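Local coordinates for calcium-binding EF hand family protein (Arabidopsis thaliana, PDB 6YIG), which binds calcium through this N-terminal EH domain and probably acts as a lipid- and protein-binding adaptor of the endocytic TPLATE complex in plants, at residues 26-34 and 51-62; 70-78 and 97-105. All coordinates share one frame; numbering follows the deposited sequence. Where two conformers were deposited one is given.

Contact 1 (26-34 and 51-62). With NA (sodium ion), chain C; CA (calcium ion), chain B.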
ATOM      1  N   GLY A  26       0.233   9.946  12.045  1.00 12.44           N
ATOM      2  CA  GLY A  26       0.265  10.389  10.667  1.00 11.88           C
ATOM      3  C   GLY A  26       1.251   9.649   9.810  1.00 13.10           C
ATOM      4  O   GLY A  26       1.507  10.072   8.678  1.00 13.76           O
ATOM      5  N   ARG A  27       1.818   8.562  10.319  1.00 12.56           N
ATOM      6  CA  ARG A  27       2.763   7.713   9.608  1.00 13.55           C
ATOM      7  C   ARG A  27       2.374   6.260   9.810  1.00 12.18           C
ATOM      8  O   ARG A  27       1.830   5.901  10.853  1.00 13.90           O
ATOM      9  CB  ARG A  27       4.196   7.900  10.128  1.00 17.05           C
ATOM     10  CG  ARG A  27       4.708   9.328  10.224  1.00 21.89           C
ATOM     11  CD  ARG A  27       6.093   9.305  10.880  1.00 21.29           C
ATOM     12  NE  ARG A  27       6.038   8.882  12.275  1.00 19.96           N
ATOM     13  CZ  ARG A  27       7.083   8.887  13.097  1.00 22.37           C
ATOM     14  NH1 ARG A  27       8.263   9.293  12.658  1.00 24.90           N
ATOM     15  NH2 ARG A  27       6.950   8.498  14.364  1.00 27.12           N
ATOM     16  N   ILE A  28       2.688   5.404   8.832  1.00 12.32           N
ATOM     17  CA  ILE A  28       2.491   3.965   8.987  1.00 13.89           C
ATOM     18  C   ILE A  28       3.844   3.344   9.304  1.00 12.57           C
ATOM     19  O   ILE A  28       4.759   3.318   8.467  1.00 14.19           O
ATOM     20  CB  ILE A  28       1.858   3.309   7.752  1.00 13.50           C
ATOM     21  CG1 ILE A  28       0.594   4.035   7.306  1.00 13.50           C
ATOM     22  CG2 ILE A  28       1.589   1.820   8.044  1.00 16.26           C
ATOM     23  CD1 ILE A  28      -0.437   4.235   8.402  1.00 13.68           C
ATOM     24  N   SER A  29       3.970   2.838  10.518  1.00 13.28           N
ATOM     25  CA  SER A  29       5.175   2.161  10.952  1.00 14.50           C
ATOM     26  C   SER A  29       5.234   0.750  10.383  1.00 15.58           C
ATOM     27  O   SER A  29       4.247   0.215   9.864  1.00 14.47           O
ATOM     28  CB  SER A  29       5.217   2.078  12.464  1.00 16.15           C
ATOM     29  OG  SER A  29       4.223   1.167  12.902  1.00 17.09           O
ATOM     30  N   GLY A  30       6.426   0.151  10.465  1.00 14.61           N
ATOM     31  CA  GLY A  30       6.565  -1.241  10.042  1.00 16.48           C
ATOM     32  C   GLY A  30       5.556  -2.162  10.706  1.00 15.14           C
ATOM     33  O   GLY A  30       4.924  -2.989  10.052  1.00 15.96           O
ATOM     34  N   ALA A  31       5.405  -2.045  12.030  1.00 14.96           N
ATOM     35  CA  ALA A  31       4.476  -2.910  12.749  1.00 13.82           C
ATOM     36  C   ALA A  31       3.047  -2.667  12.316  1.00 13.32           C
ATOM     37  O   ALA A  31       2.234  -3.600  12.227  1.00 14.95           O
ATOM     38  CB  ALA A  31       4.611  -2.685  14.257  1.00 22.46           C
ATOM     39  N   GLU A  32       2.696  -1.403  12.111  1.00 13.68           N
ATOM     40  CA  GLU A  32       1.358  -1.072  11.642  1.00 13.56           C
ATOM     41  C   GLU A  32       1.105  -1.678  10.271  1.00 11.90           C
ATOM     42  O   GLU A  32       0.001  -2.149   9.995  1.00 13.85           O
ATOM     43  CB  GLU A  32       1.189   0.446  11.619  1.00 11.48           C
ATOM     44  CG  GLU A  32       0.995   1.058  13.008  1.00 12.88           C
ATOM     45  CD  GLU A  32       1.044   2.567  13.042  1.00 13.39           C
ATOM     46  OE1 GLU A  32       1.479   3.189  12.047  1.00 12.96           O
ATOM     47  OE2 GLU A  32       0.645   3.134  14.087  1.00 15.99           O
ATOM     48  N   ALA A  33       2.108  -1.664   9.394  1.00 13.05           N
ATOM     49  CA  ALA A  33       1.953  -2.260   8.067  1.00 12.22           C
ATOM     50  C   ALA A  33       1.838  -3.772   8.149  1.00 12.69           C
ATOM     51  O   ALA A  33       1.020  -4.376   7.444  1.00 14.79           O
ATOM     52  CB  ALA A  33       3.120  -1.878   7.169  1.00 12.98           C
ATOM     53  N   VAL A  34       2.639  -4.412   9.003  1.00 14.36           N
ATOM     54  CA  VAL A  34       2.527  -5.853   9.147  1.00 16.05           C
ATOM     55  C   VAL A  34       1.104  -6.210   9.554  1.00 15.78           C
ATOM     56  O   VAL A  34       0.481  -7.091   8.962  1.00 16.12           O
ATOM     57  CB  VAL A  34       3.554  -6.398  10.155  1.00 16.01           C
ATOM     58  CG1 VAL A  34       3.182  -7.840  10.551  1.00 17.06           C
ATOM     59  CG2 VAL A  34       4.967  -6.314   9.601  1.00 15.74           C
ATOM     60  N   TRP A  51       6.768  -3.301   0.854  1.00 11.89           N
ATOM     61  CA  TRP A  51       7.251  -2.416   1.907  1.00 13.54           C
ATOM     62  C   TRP A  51       8.557  -1.756   1.486  1.00 13.98           C
ATOM     63  O   TRP A  51       8.724  -0.540   1.615  1.00 15.11           O
ATOM     64  CB  TRP A  51       7.431  -3.205   3.220  1.00 12.97           C
ATOM     65  CG  TRP A  51       8.148  -2.371   4.259  1.00 14.87           C
ATOM     66  CD1 TRP A  51       9.490  -2.364   4.521  1.00 14.66           C
ATOM     67  CD2 TRP A  51       7.571  -1.373   5.105  1.00 13.93           C
ATOM     68  NE1 TRP A  51       9.777  -1.450   5.497  1.00 17.56           N
ATOM     69  CE2 TRP A  51       8.616  -0.823   5.870  1.00 16.78           C
ATOM     70  CE3 TRP A  51       6.270  -0.914   5.314  1.00 16.49           C
ATOM     71  CZ2 TRP A  51       8.401   0.167   6.818  1.00 17.66           C
ATOM     72  CZ3 TRP A  51       6.063   0.053   6.258  1.00 15.55           C
ATOM     73  CH2 TRP A  51       7.119   0.602   6.987  1.00 16.92           C
ATOM     74  N   SER A  52       9.508  -2.565   0.998  0.57 13.17           N
ATOM     75  CA  SER A  52      10.803  -2.044   0.566  0.57 15.83           C
ATOM     76  C   SER A  52      10.632  -0.960  -0.490  0.57 16.67           C
ATOM     77  O   SER A  52      11.253   0.111  -0.405  0.57 18.88           O
ATOM     78  CB  SER A  52      11.659  -3.202   0.037  0.57 20.88           C
ATOM     79  OG  SER A  52      12.919  -2.764  -0.446  0.57 25.16           O
ATOM     80  N   LEU A  53       9.748  -1.196  -1.456  1.00 14.88           N
ATOM     81  CA  LEU A  53       9.560  -0.259  -2.550  1.00 13.22           C
ATOM     82  C   LEU A  53       8.870   1.011  -2.092  1.00 14.20           C
ATOM     83  O   LEU A  53       9.040   2.072  -2.709  1.00 17.47           O
ATOM     84  CB  LEU A  53       8.706  -0.891  -3.644  1.00 14.24           C
ATOM     85  CG  LEU A  53       9.362  -2.039  -4.385  1.00 15.54           C
ATOM     86  CD1 LEU A  53       8.286  -2.780  -5.170  1.00 15.46           C
ATOM     87  CD2 LEU A  53      10.427  -1.543  -5.352  1.00 17.62           C
ATOM     88  N   SER A  54       8.099   0.912  -1.022  1.00 14.41           N
ATOM     89  CA  SER A  54       7.250   2.014  -0.581  1.00 14.32           C
ATOM     90  C   SER A  54       7.947   2.933   0.405  1.00 16.14           C
ATOM     91  O   SER A  54       7.616   4.122   0.469  1.00 18.04           O
ATOM     92  CB  SER A  54       5.975   1.473   0.079  1.00 15.30           C
ATOM     93  OG  SER A  54       5.197   0.757  -0.862  1.00 15.81           O
ATOM     94  N   ASP A  55       8.838   2.406   1.235  1.00 16.87           N
ATOM     95  CA  ASP A  55       9.589   3.211   2.193  1.00 18.58           C
ATOM     96  C   ASP A  55      10.741   3.847   1.421  1.00 23.43           C
ATOM     97  O   ASP A  55      11.902   3.437   1.504  1.00 24.49           O
ATOM     98  CB  ASP A  55      10.068   2.373   3.365  1.00 20.90           C
ATOM     99  CG  ASP A  55      10.772   3.207   4.418  1.00 22.77           C
ATOM    100  OD1 ASP A  55      10.732   4.458   4.343  1.00 22.25           O
ATOM    101  OD2 ASP A  55      11.383   2.603   5.323  1.00 24.14           O
ATOM    102  N   ARG A  56      10.383   4.876   0.645  1.00 24.32           N
ATOM    103  CA  ARG A  56      11.332   5.492  -0.275  1.00 28.57           C
ATOM    104  C   ARG A  56      12.483   6.153   0.469  1.00 27.95           C
ATOM    105  O   ARG A  56      13.628   6.121   0.001  1.00 33.89           O
ATOM    106  CB  ARG A  56      10.603   6.509  -1.159  1.00 35.67           C
ATOM    107  CG  ARG A  56       9.624   5.882  -2.143  1.00 39.84           C
ATOM    108  N   SER A  57      12.208   6.747   1.632  1.00 30.87           N
ATOM    109  CA  SER A  57      13.257   7.394   2.418  1.00 31.44           C
ATOM    110  C   SER A  57      14.052   6.423   3.285  1.00 28.91           C
ATOM    111  O   SER A  57      15.035   6.835   3.913  1.00 31.26           O
ATOM    112  CB  SER A  57      12.640   8.468   3.320  1.00 32.58           C
ATOM    113  OG  SER A  57      11.987   7.870   4.436  1.00 32.32           O
ATOM    114  N   HIS A  58      13.649   5.156   3.343  1.00 29.53           N
ATOM    115  CA  HIS A  58      14.304   4.149   4.181  1.00 30.86           C
ATOM    116  C   HIS A  58      14.282   4.533   5.655  1.00 32.19           C
ATOM    117  O   HIS A  58      15.207   4.225   6.410  1.00 40.57           O
ATOM    118  CB  HIS A  58      15.739   3.902   3.712  1.00 40.04           C
ATOM    119  CG  HIS A  58      15.851   3.725   2.234  1.00 46.94           C
ATOM    120  ND1 HIS A  58      15.409   2.592   1.585  1.00 48.55           N
ATOM    121  CD2 HIS A  58      16.326   4.551   1.270  1.00 51.57           C
ATOM    122  CE1 HIS A  58      15.620   2.721   0.287  1.00 49.57           C
ATOM    123  NE2 HIS A  58      16.177   3.899   0.070  1.00 50.59           N
ATOM    124  N   SER A  59      13.209   5.180   6.085  1.00 26.28           N
ATOM    125  CA  SER A  59      13.095   5.661   7.449  1.00 28.66           C
ATOM    126  C   SER A  59      12.384   4.696   8.383  1.00 23.09           C
ATOM    127  O   SER A  59      12.409   4.910   9.600  1.00 29.15           O
ATOM    128  CB  SER A  59      12.328   6.980   7.464  1.00 29.61           C
ATOM    129  OG  SER A  59      10.978   6.740   7.097  1.00 26.57           O
ATOM    130  N   GLY A  60      11.720   3.684   7.854  1.00 21.71           N
ATOM    131  CA  GLY A  60      10.923   2.788   8.661  1.00 22.67           C
ATOM    132  C   GLY A  60       9.481   3.203   8.797  1.00 19.63           C
ATOM    133  O   GLY A  60       8.716   2.546   9.516  1.00 18.98           O
ATOM    134  N   PHE A  61       9.087   4.284   8.145  1.00 17.00           N
ATOM    135  CA  PHE A  61       7.730   4.769   8.208  1.00 16.64           C
ATOM    136  C   PHE A  61       7.274   5.129   6.805  1.00 16.11           C
ATOM    137  O   PHE A  61       8.067   5.592   5.981  1.00 20.14           O
ATOM    138  CB  PHE A  61       7.606   6.017   9.083  1.00 16.95           C
ATOM    139  CG  PHE A  61       7.972   5.792  10.512  1.00 18.15           C
ATOM    140  CD1 PHE A  61       9.281   5.906  10.927  1.00 23.33           C
ATOM    141  CD2 PHE A  61       7.004   5.443  11.432  1.00 17.86           C
ATOM    142  CE1 PHE A  61       9.615   5.691  12.232  1.00 25.20           C
ATOM    143  CE2 PHE A  61       7.327   5.224  12.737  1.00 19.19           C
ATOM    144  CZ  PHE A  61       8.636   5.352  13.140  1.00 23.37           C
ATOM    145  N   LEU A  62       5.996   4.936   6.552  1.00 13.84           N
ATOM    146  CA  LEU A  62       5.371   5.369   5.313  1.00 13.20           C
ATOM    147  C   LEU A  62       4.541   6.618   5.567  1.00 16.11           C
ATOM    148  O   LEU A  62       3.709   6.636   6.476  1.00 16.36           O
ATOM    149  CB  LEU A  62       4.462   4.298   4.739  1.00 13.14           C
ATOM    150  CG  LEU A  62       5.065   2.901   4.577  1.00 12.97           C
ATOM    151  CD1 LEU A  62       3.985   1.978   4.010  1.00 13.70           C
ATOM    152  CD2 LEU A  62       6.317   2.904   3.725  1.00 18.11           C
TER
HETATM  153 NA    NA C 202       9.903   6.510   5.021  1.00 26.10          NA
HETATM  154 CA    CA B 201       1.395   5.402  13.055  1.00 13.01          CA
HETATM  155  O   HOH W   1       9.250   0.947  11.540  1.00 30.58           O
HETATM  156  O   HOH W   2       9.423   7.264   2.937  1.00 36.29           O
HETATM  157  O   HOH W   3       3.685   5.141  13.599  1.00 17.09           O
HETATM  158  O   HOH W   4       9.175   8.758   6.199  1.00 34.92           O

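Contact 2 (70-78 and 97-105)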
ATOM      1  N   SER A  70       1.759   1.800  -1.504  0.59 10.13           N
ATOM      2  CA  SER A  70       1.772   0.392  -1.096  0.59 11.20           C
ATOM      3  C   SER A  70       0.405  -0.247  -1.307  0.59 12.34           C
ATOM      4  O   SER A  70       0.323  -1.432  -1.629  0.59 12.20           O
ATOM      5  CB  SER A  70       2.220   0.232   0.358  0.59 11.47           C
ATOM      6  OG  SER A  70       1.198   0.531   1.305  0.59 12.67           O
ATOM      7  N   LEU A  71      -0.669   0.514  -1.120  1.00 11.62           N
ATOM      8  CA  LEU A  71      -2.017   0.006  -1.390  1.00 11.83           C
ATOM      9  C   LEU A  71      -2.198  -0.300  -2.873  1.00 11.43           C
ATOM     10  O   LEU A  71      -2.803  -1.320  -3.245  1.00 12.11           O
ATOM     11  CB  LEU A  71      -3.055   1.035  -0.926  1.00 13.01           C
ATOM     12  CG  LEU A  71      -3.220   1.177   0.597  1.00 12.50           C
ATOM     13  CD1 LEU A  71      -4.101   2.414   0.880  1.00 14.68           C
ATOM     14  CD2 LEU A  71      -3.756  -0.070   1.261  1.00 13.60           C
ATOM     15  N   ARG A  72      -1.679   0.577  -3.746  1.00 12.52           N
ATOM     16  CA  ARG A  72      -1.769   0.346  -5.180  1.00 11.39           C
ATOM     17  C   ARG A  72      -1.012  -0.909  -5.578  1.00 10.39           C
ATOM     18  O   ARG A  72      -1.493  -1.699  -6.392  1.00 11.78           O
ATOM     19  CB  ARG A  72      -1.234   1.552  -5.958  1.00 11.47           C
ATOM     20  CG  ARG A  72      -2.065   2.793  -5.803  1.00 14.30           C
ATOM     21  CD  ARG A  72      -1.489   3.997  -6.558  1.00 13.82           C
ATOM     22  NE  ARG A  72      -2.391   5.138  -6.384  1.00 16.76           N
ATOM     23  CZ  ARG A  72      -2.196   6.136  -5.523  1.00 16.31           C
ATOM     24  NH1 ARG A  72      -1.100   6.216  -4.791  1.00 14.50           N
ATOM     25  NH2 ARG A  72      -3.113   7.074  -5.405  1.00 19.47           N
ATOM     26  N   LEU A  73       0.185  -1.095  -5.037  1.00 10.61           N
ATOM     27  CA  LEU A  73       0.938  -2.304  -5.345  1.00 10.81           C
ATOM     28  C   LEU A  73       0.212  -3.535  -4.834  1.00 11.14           C
ATOM     29  O   LEU A  73       0.261  -4.593  -5.481  1.00 12.37           O
ATOM     30  CB  LEU A  73       2.328  -2.193  -4.758  1.00 11.59           C
ATOM     31  CG  LEU A  73       3.226  -1.163  -5.425  1.00 11.16           C
ATOM     32  CD1 LEU A  73       4.515  -0.978  -4.632  1.00 16.88           C
ATOM     33  CD2 LEU A  73       3.521  -1.526  -6.874  1.00 14.68           C
ATOM     34  N   VAL A  74      -0.431  -3.440  -3.663  1.00 11.60           N
ATOM     35  CA  VAL A  74      -1.237  -4.551  -3.162  1.00 11.37           C
ATOM     36  C   VAL A  74      -2.370  -4.885  -4.129  1.00 11.39           C
ATOM     37  O   VAL A  74      -2.624  -6.059  -4.421  1.00 13.92           O
ATOM     38  CB  VAL A  74      -1.754  -4.271  -1.740  1.00 11.23           C
ATOM     39  CG1 VAL A  74      -2.857  -5.245  -1.359  1.00 13.20           C
ATOM     40  CG2 VAL A  74      -0.606  -4.315  -0.754  1.00 14.17           C
ATOM     41  N   THR A  75      -3.064  -3.884  -4.656  1.00 11.14           N
ATOM     42  CA  THR A  75      -4.090  -4.176  -5.652  1.00 11.70           C
ATOM     43  C   THR A  75      -3.518  -4.912  -6.853  1.00 14.19           C
ATOM     44  O   THR A  75      -4.107  -5.890  -7.338  1.00 15.30           O
ATOM     45  CB  THR A  75      -4.762  -2.878  -6.097  1.00 12.49           C
ATOM     46  OG1 THR A  75      -5.386  -2.321  -4.947  1.00 13.13           O
ATOM     47  CG2 THR A  75      -5.797  -3.132  -7.203  1.00 15.37           C
ATOM     48  N   VAL A  76      -2.392  -4.438  -7.391  1.00 13.18           N
ATOM     49  CA  VAL A  76      -1.798  -5.127  -8.535  1.00 15.64           C
ATOM     50  C   VAL A  76      -1.482  -6.575  -8.176  1.00 15.33           C
ATOM     51  O   VAL A  76      -1.772  -7.497  -8.947  1.00 15.22           O
ATOM     52  CB  VAL A  76      -0.555  -4.362  -9.024  1.00 16.06           C
ATOM     53  CG1 VAL A  76       0.150  -5.140 -10.113  1.00 17.15           C
ATOM     54  CG2 VAL A  76      -0.961  -2.971  -9.502  1.00 17.00           C
ATOM     55  N   ALA A  77      -0.911  -6.804  -6.989  1.00 13.68           N
ATOM     56  CA  ALA A  77      -0.611  -8.178  -6.578  1.00 13.93           C
ATOM     57  C   ALA A  77      -1.879  -9.003  -6.389  1.00 16.48           C
ATOM     58  O   ALA A  77      -1.882 -10.214  -6.672  1.00 17.06           O
ATOM     59  CB  ALA A  77       0.226  -8.174  -5.303  1.00 14.84           C
ATOM     60  N   GLN A  78      -2.959  -8.396  -5.894  1.00 14.63           N
ATOM     61  CA  GLN A  78      -4.227  -9.112  -5.761  1.00 16.54           C
ATOM     62  C   GLN A  78      -4.835  -9.459  -7.118  1.00 18.58           C
ATOM     63  O   GLN A  78      -5.620 -10.416  -7.211  1.00 21.40           O
ATOM     64  CB  GLN A  78      -5.210  -8.291  -4.926  1.00 15.96           C
ATOM     65  CG  GLN A  78      -4.831  -8.193  -3.457  1.00 15.14           C
ATOM     66  CD  GLN A  78      -5.853  -7.432  -2.622  1.00 14.69           C
ATOM     67  OE1 GLN A  78      -6.541  -6.552  -3.132  1.00 14.81           O
ATOM     68  NE2 GLN A  78      -5.932  -7.752  -1.336  1.00 16.28           N
ATOM     69  N   ALA A  97      -0.714   5.397 -11.931  1.00 13.88           N
ATOM     70  CA  ALA A  97      -1.093   5.154 -10.553  1.00 14.39           C
ATOM     71  C   ALA A  97      -2.539   5.534 -10.296  1.00 14.67           C
ATOM     72  O   ALA A  97      -3.222   4.887  -9.496  1.00 16.60           O
ATOM     73  CB  ALA A  97      -0.163   5.921  -9.615  1.00 15.59           C
ATOM     74  N   ALA A  98      -3.010   6.612 -10.941  1.00 15.04           N
ATOM     75  CA  ALA A  98      -4.362   7.102 -10.703  1.00 15.03           C
ATOM     76  C   ALA A  98      -5.426   6.107 -11.146  1.00 17.79           C
ATOM     77  O   ALA A  98      -6.568   6.205 -10.698  1.00 24.15           O
ATOM     78  CB  ALA A  98      -4.566   8.434 -11.418  1.00 16.73           C
ATOM     79  N   LYS A  99      -5.084   5.156 -12.006  1.00 17.59           N
ATOM     80  CA  LYS A  99      -6.046   4.178 -12.496  1.00 18.98           C
ATOM     81  C   LYS A  99      -6.140   2.933 -11.621  1.00 16.27           C
ATOM     82  O   LYS A  99      -7.003   2.091 -11.867  1.00 20.17           O
ATOM     83  CB  LYS A  99      -5.673   3.752 -13.923  1.00 24.04           C
ATOM     84  CG  LYS A  99      -5.662   4.890 -14.929  1.00 31.29           C
ATOM     85  CD  LYS A  99      -5.136   4.426 -16.282  1.00 37.19           C
ATOM     86  N   ILE A 100      -5.289   2.802 -10.614  1.00 15.85           N
ATOM     87  CA  ILE A 100      -5.220   1.592  -9.804  1.00 14.49           C
ATOM     88  C   ILE A 100      -6.220   1.716  -8.665  1.00 13.60           C
ATOM     89  O   ILE A 100      -6.108   2.659  -7.846  1.00 15.01           O
ATOM     90  CB  ILE A 100      -3.803   1.348  -9.278  1.00 14.81           C
ATOM     91  CG1 ILE A 100      -2.817   1.254 -10.437  1.00 16.09           C
ATOM     92  CG2 ILE A 100      -3.792   0.087  -8.401  1.00 13.16           C
ATOM     93  CD1 ILE A 100      -1.356   1.171  -9.974  1.00 19.68           C
ATOM     94  N   PRO A 101      -7.205   0.824  -8.570  1.00 14.26           N
ATOM     95  CA  PRO A 101      -8.173   0.871  -7.468  1.00 15.81           C
ATOM     96  C   PRO A 101      -7.517   0.603  -6.125  1.00 15.40           C
ATOM     97  O   PRO A 101      -6.432   0.011  -6.043  1.00 15.03           O
ATOM     98  CB  PRO A 101      -9.166  -0.251  -7.806  1.00 18.59           C
ATOM     99  CG  PRO A 101      -8.938  -0.594  -9.220  1.00 24.27           C
ATOM    100  CD  PRO A 101      -7.508  -0.266  -9.525  1.00 16.77           C
ATOM    101  N   PRO A 102      -8.162   0.998  -5.031  1.00 15.89           N
ATOM    102  CA  PRO A 102      -7.708   0.550  -3.724  1.00 14.85           C
ATOM    103  C   PRO A 102      -7.916  -0.948  -3.579  1.00 14.75           C
ATOM    104  O   PRO A 102      -8.824  -1.527  -4.202  1.00 15.30           O
ATOM    105  CB  PRO A 102      -8.589   1.348  -2.746  1.00 18.68           C
ATOM    106  CG  PRO A 102      -9.786   1.679  -3.509  1.00 21.58           C
ATOM    107  CD  PRO A 102      -9.399   1.790  -4.965  1.00 19.53           C
ATOM    108  N   PRO A 103      -7.108  -1.608  -2.769  1.00 13.84           N
ATOM    109  CA  PRO A 103      -7.186  -3.065  -2.630  1.00 14.17           C
ATOM    110  C   PRO A 103      -8.337  -3.495  -1.727  1.00 14.01           C
ATOM    111  O   PRO A 103      -9.062  -2.675  -1.147  1.00 15.61           O
ATOM    112  CB  PRO A 103      -5.819  -3.405  -2.020  1.00 12.81           C
ATOM    113  CG  PRO A 103      -5.513  -2.188  -1.157  1.00 15.66           C
ATOM    114  CD  PRO A 103      -6.017  -1.031  -1.951  1.00 15.84           C
ATOM    115  N   LYS A 104      -8.516  -4.815  -1.642  1.00 16.40           N
ATOM    116  CA  LYS A 104      -9.457  -5.433  -0.713  1.00 16.00           C
ATOM    117  C   LYS A 104      -8.680  -5.887   0.516  1.00 16.88           C
ATOM    118  O   LYS A 104      -7.775  -6.715   0.401  1.00 18.44           O
ATOM    119  CB  LYS A 104     -10.170  -6.620  -1.365  1.00 22.46           C
ATOM    120  CG  LYS A 104     -11.043  -6.224  -2.543  1.00 29.67           C
ATOM    121  CD  LYS A 104     -12.256  -5.408  -2.079  1.00 34.21           C
ATOM    122  CE  LYS A 104     -13.246  -5.122  -3.214  1.00 40.71           C
ATOM    123  NZ  LYS A 104     -12.691  -4.200  -4.252  1.00 42.60           N
ATOM    124  N   ILE A 105      -9.039  -5.370   1.684  1.00 18.64           N
ATOM    125  CA  ILE A 105      -8.333  -5.675   2.921  1.00 18.46           C
ATOM    126  C   ILE A 105      -9.348  -6.166   3.940  1.00 21.33           C
ATOM    127  O   ILE A 105     -10.279  -5.429   4.290  1.00 24.43           O
ATOM    128  CB  ILE A 105      -7.569  -4.459   3.473  1.00 20.11           C
ATOM    129  CG1 ILE A 105      -6.653  -3.870   2.415  1.00 18.69           C
ATOM    130  CG2 ILE A 105      -6.768  -4.872   4.708  1.00 26.27           C
ATOM    131  CD1 ILE A 105      -5.382  -4.656   2.170  1.00 19.77           C
TER
HETATM  132  O   HOH W   5      -5.100   5.077  -7.602  1.00 24.45           O

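Contact 1 (26-34 and 51-62)
Ile-28 and Leu-62 are bound to each other twice through their backbones, Ile-28 N to Leu-62 O at 2.8 Å and Leu-62 N to Ile-28 O also at 2.8 Å, both bonds nearly straight. Their side chains share the buried face of this short ladder, CB to CB 4.1 Å, and both reach Phe-67 of helix 64-78; branched aliphatic residues suit a place where backbone polarity is already paired off. Packing stays close where helix 30-37 starts: Ala-33 CB lies 3.6 Å from Trp-51 CZ3, and Trp-51 CH2 is 3.6 Å from Gly-30 N.

This is the antiparallel link between the two loops of an EF-hand pair, the core of an EH domain. Arg-27 O and both carboxylate oxygens of Glu-32 bind calcium in one loop, while Asp-55 OD1, Ser-57 OG, Ser-59 OG and Phe-61 O hold sodium in the other. A capping box of Ser-29 and Glu-32 fixes the helix start beside the calcium.

The other face of the ladder is turned to solvent yet closely stacked. There the Arg-27 guanidinium lies flat over the Phe-61 ring, planes 6° apart and CZ 3.8 Å from the ring centroid, a cation-pi stack; a bend at chi3 (-67°) folds the arginine over the ring. A leucine here has no flat face to offer, and the guanidinium would probably lose its stacking partner and be held less firmly over the strand. The loose spot is nearby, where Gly-30 N makes only a weak bond to Gly-60 O, 3.4 Å, and a water bridges the same two atoms.

Contact 2 (70-78 and 97-105)
Pro-103 fits against one side of helix 64-78, its CG 3.7 Å from Leu-71 CD2 and its CB 3.5 Å from Val-74 CG1, with the ring lying crosswise to both side chains. It belongs to the proline-rich segment after helix 85-93, which runs back along helix 64-78 of the EH domain. Farther along, Ile-100 supplies the second apolar contact: its CG2 branch, anti to the backbone N, rests on Arg-72 CB at 3.8 Å, while CD1 lies 4.2 Å from Val-76 CG2.

The direct polar bonds come from side chains of the helix. Thr-75 OG1 donates to Pro-101 O at 2.8 Å, approaching from above the carbonyl plane. Gln-78 uses both ends of its amide on Lys-104: OE1 accepts from Lys-104 N at 3.0 Å, and NE2 gives to Lys-104 O at 2.7 Å, both nearly straight. Gln-78 NE2 also donates to Ser-40 O.

A water joins Arg-72 NE to the carbonyls of Ala-97 and Ile-100, supplementing a weak direct bond from Arg-72 NE to Ala-97 O.

Prolines have no N-H, so threonine's donor suits the Pro-101 carbonyl; the glutamine amide, donor and acceptor at once, suits Lys-104, where the chain regains an N-H, and the paired bonds fix the rotation of Gln-78.

The contacts lie on opposite sides of the chain's centre, about 16 Å apart between centres, and each runs from core to surface: Ile-28, Leu-62 and Ala-33 are buried in contact 1, Leu-71, Val-74 and Pro-103 in contact 2, whereas Arg-27, Pro-101 and Lys-104 are exposed. In contact 1 two strands pair through their backbones while each ion is bound within its own loop; contact 2, far from the calcium, ties a tail to a helix through proline packing and side-chain bonds to the main chain. Helix 64-78 relates them: it follows strand 61-62, and its Ser-70 packs on Ser-54. Helix 30-37 begins within 26-34 and lends Phe-36 to Leu-71 and Ile-105.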